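Local structure of regulator of polyketide synthase expression (Bifidobacterium adolescentis, 3ONQ) at the interface of chains A and B. The protein probably regulates transcription, binding DNA through a C-terminal helix-turn-helix domain of the PucR type. Coordinates in Å, arbitrary orientation; residue numbers count along the deposited sequence, not the author numbering. Chains: chain A/B, Regulator of polyketide synthase expression.

The interface of chains A and B. Residues chain A 11, 43, 46-47; chain B 30, 34.
B:Glu30 meets helix 39-48 of chain A, laying its side chain over the face formed by A:Ser43, A:Asn46 and A:Ile47. Followed outward, the glutamate starts at CB, whose neighbour across the contact is the A:Ile47 methyl CD1 at 4.2 Å; the side chain of A:Ile11 only borders this end. The next carbon, CG, packs more closely, 3.5 Å from the methylene CG1 of A:Ile47, and the two side chains pass at a slant. CG stands beside the backbone N of B:Glu30, and a bend at chi2 (-54°) folds the carboxylate over the chain A helix instead of letting the side chain run out extended. The carboxylate carbon CD then lies 3.6 Å from CB of A:Asn46.

At the tip the two oxygens part company. OE1 accepts a hydrogen bond of 2.9 Å from the hydroxyl OG of A:Ser43, which arrives on the anti side and 24° out of the carboxylate plane, so the bond is somewhat oblique. B:Glu30 OE2 lies 3.2 Å from A:Asn46 CG, the amide carbon; its separation of 3.6 Å from A:Asn46 ND2 indicates packing rather than a bond. The amide and carboxylate planes are only 20° apart, although the side chains themselves cross nearly perpendicularly.

Behind the glutamate, the hydroxyl OG1 of B:Thr34, just past the end of helix 22-33 and four residues after B:Glu30, donates to the B:Glu30 carbonyl O at 2.9 Å, while the threonine methyl flanks A:Ser43. An alanine in place of B:Glu30 would probably leave the A:Ser43 hydroxyl without its mate across the interface and strip A:Ile47 and A:Asn46 of the chain that packs on them. The patch is small, 146 Å² summed over both sides, and helps join two copies in the deposited assembly; this pairing may or may not serve the regulator in the cell.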
loop_
_atom_site.group_PDB
_atom_site.type_symbol
_atom_site.label_atom_id
_atom_site.label_comp_id
_atom_site.label_asym_id
_atom_site.label_seq_id
_atom_site.Cartn_x
_atom_site.Cartn_y
_atom_site.Cartn_z
ATOM N N ILE A 11 -10.647 14.584 7.064
ATOM C CA ILE A 11 -9.788 15.558 7.711
ATOM C C ILE A 11 -10.538 16.360 8.764
ATOM O O ILE A 11 -9.967 16.724 9.770
ATOM C CB ILE A 11 -9.122 16.516 6.711
ATOM C CG1 ILE A 11 -10.126 16.984 5.663
ATOM C CG2 ILE A 11 -7.945 15.854 6.046
ATOM C CD1 ILE A 11 -9.681 18.181 4.919
ATOM N N SER A 43 -3.321 16.204 2.443
ATOM C CA SER A 43 -4.141 17.414 2.593
ATOM C C SER A 43 -3.719 18.249 3.803
ATOM O O SER A 43 -3.601 19.474 3.717
ATOM C CB SER A 43 -5.629 17.069 2.697
ATOM O OG SER A 43 -6.185 16.748 1.437
ATOM N N ASN A 46 -0.648 19.827 2.829
ATOM C CA ASN A 46 -1.069 20.859 1.886
ATOM C C ASN A 46 -1.385 22.136 2.646
ATOM O O ASN A 46 -0.890 23.214 2.317
ATOM C CB ASN A 46 -2.324 20.410 1.133
ATOM C CG ASN A 46 -2.112 20.309 -0.364
ATOM O OD1 ASN A 46 -2.321 19.250 -0.958
ATOM N ND2 ASN A 46 -1.707 21.413 -0.985
ATOM N N ILE A 47 -2.215 21.988 3.677
ATOM C CA ILE A 47 -2.706 23.109 4.474
ATOM C C ILE A 47 -1.573 23.859 5.172
ATOM O O ILE A 47 -1.564 25.091 5.208
ATOM C CB ILE A 47 -3.765 22.634 5.500
ATOM C CG1 ILE A 47 -5.048 22.227 4.773
ATOM C CG2 ILE A 47 -4.075 23.727 6.512
ATOM C CD1 ILE A 47 -5.997 21.396 5.607
ATOM N N GLU B 30 -8.942 22.865 0.877
ATOM C CA GLU B 30 -8.734 21.411 0.768
ATOM C C GLU B 30 -10.061 20.683 0.737
ATOM O O GLU B 30 -10.260 19.767 -0.060
ATOM C CB GLU B 30 -7.913 20.850 1.938
ATOM C CG GLU B 30 -6.418 21.051 1.825
ATOM C CD GLU B 30 -5.835 20.525 0.515
ATOM O OE1 GLU B 30 -6.028 19.327 0.182
ATOM O OE2 GLU B 30 -5.170 21.328 -0.175
ATOM N N THR B 34 -11.376 18.512 -2.412
ATOM C CA THR B 34 -11.563 17.087 -2.202
ATOM C C THR B 34 -13.036 16.696 -2.198
ATOM O O THR B 34 -13.394 15.606 -1.789
ATOM C CB THR B 34 -10.850 16.563 -0.954
ATOM O OG1 THR B 34 -11.426 17.143 0.206
ATOM C CG2 THR B 34 -9.377 16.878 -1.014
#